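Long-range contact in beta-lactamase (Klebsiella pneumoniae, PDB 6M5Q), which probably hydrolyses beta-lactam antibiotics to substituted beta-amino acids, as a class C beta-lactamase conferring antibiotic resistance: residues A[316-321]-A[331-336]. The protein carries 1 engineered substitution. Sequence-based numbering, arbitrary orientation.
Sequences NVWINK and YIAFVP. With IM2 ((5R)-5-[(1S,2R)-1-formyl-2-hydroxypropyl]-3-[(2-{[(E)-iminomethyl]amino}ethyl)sulfanyl]-4,5-dihydro-1H-pyrrole-2-carbox ylic acid), chain B.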
ATOM      1  N   ASN A 316     -15.537  -7.806  -9.739  1.00  9.17           N
ATOM      2  CA  ASN A 316     -16.601  -6.861  -9.412  1.00  9.18           C
ATOM      3  C   ASN A 316     -16.436  -6.297  -8.004  1.00  9.21           C
ATOM      4  O   ASN A 316     -17.332  -6.374  -7.159  1.00 11.21           O
ATOM      5  CB  ASN A 316     -17.968  -7.523  -9.563  1.00 10.16           C
ATOM      6  CG  ASN A 316     -18.301  -7.823 -11.000  1.00  9.61           C
ATOM      7  OD1 ASN A 316     -17.900  -7.091 -11.905  1.00 10.49           O
ATOM      8  ND2 ASN A 316     -19.014  -8.912 -11.220  1.00 11.13           N
ATOM      9  N   VAL A 317     -15.284  -5.672  -7.772  1.00  8.32           N
ATOM     10  CA  VAL A 317     -14.957  -5.132  -6.458  1.00  8.79           C
ATOM     11  C   VAL A 317     -14.169  -3.852  -6.624  1.00  9.14           C
ATOM     12  O   VAL A 317     -13.516  -3.629  -7.645  1.00  8.97           O
ATOM     13  CB  VAL A 317     -14.136  -6.118  -5.588  1.00  9.74           C
ATOM     14  CG1 VAL A 317     -15.011  -7.293  -5.107  1.00 12.47           C
ATOM     15  CG2 VAL A 317     -12.917  -6.611  -6.326  1.00  9.79           C
ATOM     16  N   TRP A 318     -14.231  -3.027  -5.576  1.00  9.51           N
ATOM     17  CA  TRP A 318     -13.414  -1.832  -5.413  1.00  8.11           C
ATOM     18  C   TRP A 318     -12.288  -2.222  -4.459  1.00  8.38           C
ATOM     19  O   TRP A 318     -12.536  -2.519  -3.295  1.00  9.30           O
ATOM     20  CB  TRP A 318     -14.282  -0.750  -4.787  1.00 10.40           C
ATOM     21  CG  TRP A 318     -13.595   0.508  -4.350  1.00  9.74           C
ATOM     22  CD1 TRP A 318     -12.883   0.704  -3.190  1.00  9.71           C
ATOM     23  CD2 TRP A 318     -13.649   1.782  -5.008  1.00 10.21           C
ATOM     24  NE1 TRP A 318     -12.458   2.010  -3.115  1.00 11.20           N
ATOM     25  CE2 TRP A 318     -12.919   2.697  -4.211  1.00 10.82           C
ATOM     26  CE3 TRP A 318     -14.244   2.237  -6.191  1.00 11.95           C
ATOM     27  CZ2 TRP A 318     -12.762   4.033  -4.571  1.00 12.68           C
ATOM     28  CZ3 TRP A 318     -14.075   3.563  -6.547  1.00 14.88           C
ATOM     29  CH2 TRP A 318     -13.343   4.446  -5.737  1.00 13.67           C
ATOM     30  N   ILE A 319     -11.051  -2.272  -4.962  1.00  7.89           N
ATOM     31  CA  ILE A 319      -9.884  -2.656  -4.162  1.00  7.78           C
ATOM     32  C   ILE A 319      -9.108  -1.392  -3.849  1.00  7.46           C
ATOM     33  O   ILE A 319      -8.884  -0.573  -4.742  1.00  8.23           O
ATOM     34  CB  ILE A 319      -9.007  -3.670  -4.914  1.00  7.03           C
ATOM     35  CG1 ILE A 319      -9.842  -4.899  -5.287  1.00  8.87           C
ATOM     36  CG2 ILE A 319      -7.824  -4.070  -4.039  1.00  9.49           C
ATOM     37  CD1 ILE A 319      -9.085  -5.928  -6.109  1.00  9.91           C
ATOM     38  N   ASN A 320      -8.689  -1.208  -2.595  1.00  7.27           N
ATOM     39  CA  ASN A 320      -8.069   0.074  -2.266  1.00  7.19           C
ATOM     40  C   ASN A 320      -7.125  -0.056  -1.080  1.00  8.12           C
ATOM     41  O   ASN A 320      -7.125  -1.050  -0.342  1.00  8.84           O
ATOM     42  CB  ASN A 320      -9.120   1.212  -2.091  1.00  8.28           C
ATOM     43  CG  ASN A 320      -9.979   1.091  -0.820  1.00  8.51           C
ATOM     44  OD1 ASN A 320      -9.982   0.056  -0.095  1.00 13.01           O
ATOM     45  ND2 ASN A 320     -10.722   2.131  -0.550  1.00  7.88           N
ATOM     46  N   LYS A 321      -6.307   0.979  -0.925  1.00  8.71           N
ATOM     47  CA  LYS A 321      -5.406   1.075   0.217  1.00  8.78           C
ATOM     48  C   LYS A 321      -5.044   2.538   0.414  1.00  9.04           C
ATOM     49  O   LYS A 321      -4.696   3.225  -0.546  1.00  9.22           O
ATOM     50  CB  LYS A 321      -4.138   0.255  -0.043  1.00 10.46           C
ATOM     51  CG  LYS A 321      -3.173   0.205   1.146  1.00 11.83           C
ATOM     52  CD  LYS A 321      -3.655  -0.800   2.137  1.00 16.54           C
ATOM     53  CE  LYS A 321      -2.950  -0.611   3.470  1.00 16.20           C
ATOM     54  NZ  LYS A 321      -3.576   0.466   4.249  1.00 21.13           N
ATOM     55  N   TYR A 331      -3.154   7.396  -1.716  1.00  8.13           N
ATOM     56  CA  TYR A 331      -4.326   6.537  -1.867  1.00  8.31           C
ATOM     57  C   TYR A 331      -4.276   5.855  -3.226  1.00  8.09           C
ATOM     58  O   TYR A 331      -3.892   6.474  -4.224  1.00  8.97           O
ATOM     59  CB  TYR A 331      -5.619   7.352  -1.775  1.00  9.25           C
ATOM     60  CG  TYR A 331      -6.887   6.533  -1.821  1.00  7.72           C
ATOM     61  CD1 TYR A 331      -7.130   5.548  -0.892  1.00 10.08           C
ATOM     62  CD2 TYR A 331      -7.846   6.751  -2.808  1.00 10.49           C
ATOM     63  CE1 TYR A 331      -8.314   4.805  -0.907  1.00  9.67           C
ATOM     64  CE2 TYR A 331      -9.027   6.015  -2.836  1.00 11.19           C
ATOM     65  CZ  TYR A 331      -9.245   5.041  -1.891  1.00  9.73           C
ATOM     66  OH  TYR A 331     -10.419   4.327  -1.944  1.00 10.11           O
ATOM     67  N   ILE A 332      -4.648   4.582  -3.246  1.00  7.40           N
ATOM     68  CA  ILE A 332      -4.865   3.836  -4.488  1.00  7.90           C
ATOM     69  C   ILE A 332      -6.236   3.194  -4.418  1.00  7.83           C
ATOM     70  O   ILE A 332      -6.589   2.609  -3.386  1.00  7.96           O
ATOM     71  CB  ILE A 332      -3.825   2.714  -4.660  1.00  8.06           C
ATOM     72  CG1 ILE A 332      -2.469   3.315  -4.970  1.00 10.70           C
ATOM     73  CG2 ILE A 332      -4.288   1.690  -5.736  1.00 10.89           C
ATOM     74  CD1 ILE A 332      -1.375   2.255  -5.122  1.00 13.62           C
ATOM     75  N   ALA A 333      -6.986   3.248  -5.523  1.00  8.57           N
ATOM     76  CA  ALA A 333      -8.199   2.452  -5.677  1.00  7.61           C
ATOM     77  C   ALA A 333      -8.265   1.967  -7.116  1.00  9.03           C
ATOM     78  O   ALA A 333      -7.897   2.700  -8.041  1.00  9.15           O
ATOM     79  CB  ALA A 333      -9.467   3.244  -5.372  1.00  9.52           C
ATOM     80  N   PHE A 334      -8.737   0.733  -7.305  1.00  7.97           N
ATOM     81  CA  PHE A 334      -8.937   0.211  -8.647  1.00  7.65           C
ATOM     82  C   PHE A 334     -10.081  -0.790  -8.657  1.00  8.09           C
ATOM     83  O   PHE A 334     -10.414  -1.413  -7.646  1.00  8.31           O
ATOM     84  CB  PHE A 334      -7.639  -0.358  -9.236  1.00  7.57           C
ATOM     85  CG  PHE A 334      -7.046  -1.530  -8.467  1.00  8.27           C
ATOM     86  CD1 PHE A 334      -6.211  -1.317  -7.369  1.00  9.29           C
ATOM     87  CD2 PHE A 334      -7.267  -2.852  -8.884  1.00  9.07           C
ATOM     88  CE1 PHE A 334      -5.640  -2.400  -6.691  1.00  9.42           C
ATOM     89  CE2 PHE A 334      -6.687  -3.932  -8.198  1.00  9.31           C
ATOM     90  CZ  PHE A 334      -5.861  -3.691  -7.110  1.00  9.05           C
ATOM     91  N   VAL A 335     -10.693  -0.928  -9.832  1.00  8.69           N
ATOM     92  CA  VAL A 335     -11.857  -1.788 -10.056  1.00  8.53           C
ATOM     93  C   VAL A 335     -11.504  -2.718 -11.208  1.00  9.38           C
ATOM     94  O   VAL A 335     -11.558  -2.308 -12.385  1.00  9.09           O
ATOM     95  CB  VAL A 335     -13.124  -0.966 -10.350  1.00  9.06           C
ATOM     96  CG1 VAL A 335     -14.349  -1.875 -10.572  1.00 10.49           C
ATOM     97  CG2 VAL A 335     -13.409   0.040  -9.241  1.00 10.69           C
ATOM     98  N   PRO A 336     -11.119  -3.951 -10.936  1.00  8.40           N
ATOM     99  CA  PRO A 336     -10.655  -4.803 -12.035  1.00  9.70           C
ATOM    100  C   PRO A 336     -11.696  -5.000 -13.133  1.00 10.15           C
ATOM    101  O   PRO A 336     -11.339  -5.010 -14.318  1.00 10.78           O
ATOM    102  CB  PRO A 336     -10.271  -6.109 -11.325  1.00 10.71           C
ATOM    103  CG  PRO A 336      -9.901  -5.654  -9.929  1.00  9.58           C
ATOM    104  CD  PRO A 336     -10.875  -4.554  -9.613  1.00  8.74           C
TER
HETATM  105  C7  IM2 B 401      -0.026   3.622   7.354  1.00 13.56           C
HETATM  106  C2  IM2 B 401      -2.826   3.021   8.971  1.00 17.86           C
HETATM  107  C6  IM2 B 401       0.318   3.914   8.855  1.00 12.33           C
HETATM  108  C5  IM2 B 401      -0.604   3.258   9.743  1.00 15.18           C
HETATM  109  C3  IM2 B 401      -2.045   1.759   8.748  1.00 17.77           C
HETATM  110  O7  IM2 B 401      -0.372   4.519   6.646  1.00 12.87           O
HETATM  111  C61 IM2 B 401       1.753   3.381   9.153  1.00 11.66           C
HETATM  112  O62 IM2 B 401       2.073   3.743  10.465  1.00 13.90           O
HETATM  113  C62 IM2 B 401       2.744   3.977   8.175  1.00 14.67           C
HETATM  114  N4  IM2 B 401      -0.847   1.784   9.292  1.00 14.46           N
HETATM  115  C31 IM2 B 401      -2.456   0.691   7.766  1.00 17.39           C
HETATM  116  O31 IM2 B 401      -3.131   1.051   6.776  1.00 22.71           O
HETATM  117  O32 IM2 B 401      -2.129  -0.505   7.980  1.00 19.16           O
HETATM  118  S21 IM2 B 401      -4.500   2.708   9.592  1.00 26.49           S
HETATM  119  C22 IM2 B 401      -5.611   1.810   8.432  1.00 30.83           C
HETATM  120  C23 IM2 B 401      -5.898   2.409   7.037  1.00 31.37           C
HETATM  121  N24 IM2 B 401      -7.115   1.831   6.435  1.00 35.52           N
HETATM  122  C25 IM2 B 401      -7.382   1.377   5.052  1.00 30.40           C
HETATM  123  N26 IM2 B 401      -6.640   1.356   4.009  1.00 23.54           N
HETATM  124  C1  IM2 B 401      -2.046   3.882   9.724  1.00 20.16           C
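Lys-321 and Ile-332 pair across the antiparallel hairpin of strands 317-325 and 328-335, in the central sheet of the class C fold; strand 317-325 borders the active site, where Lys-321 begins the Lys-Thr-Gly motif of this family. Their backbones exchange two 3.0 Å bonds, Lys-321 N to Ile-332 O and Ile-332 N to Lys-321 O. Ile-319 and Phe-334 likewise exchange two backbone bonds, N to O each way, of 2.9 Å, and the non-hydrogen-bonded pair Asn-320/Ala-333 lies between them. On the face carrying Ile-319, the Phe-334 ring, with CG between backbone N and carbonyl carbon (chi1 62°), receives Ile-319 CB over one face, 4.0 Å from the ring centroid, a CH-pi contact. Ile-319 CD1 reaches on to Pro-336 CG at 3.9 Å, while Trp-279 meets the Phe-334 ring edge-to-face. On the other face the Trp-318 indole lies against the Ala-333 methyl, CZ2 to CB 3.5 Å, and helix 352-365 packs on Trp-318 and Tyr-331. Trp-318 NE1 gives Tyr-331 OH, at the indole edge, a weak bond of 3.3 Å, bent to 140° at the hydrogen. From its rung of the ladder the Lys-321 side chain, bent at chi2 and chi4, leads away, and its NZ donates a 2.6 Å hydrogen bond to carboxylate O31 of IM2. IM2 is also hydrogen-bonded to Thr-322 and Ser-324. The Lys-321/Ile-332 backbone bonds thus fix the root of the ligand-binding side chain.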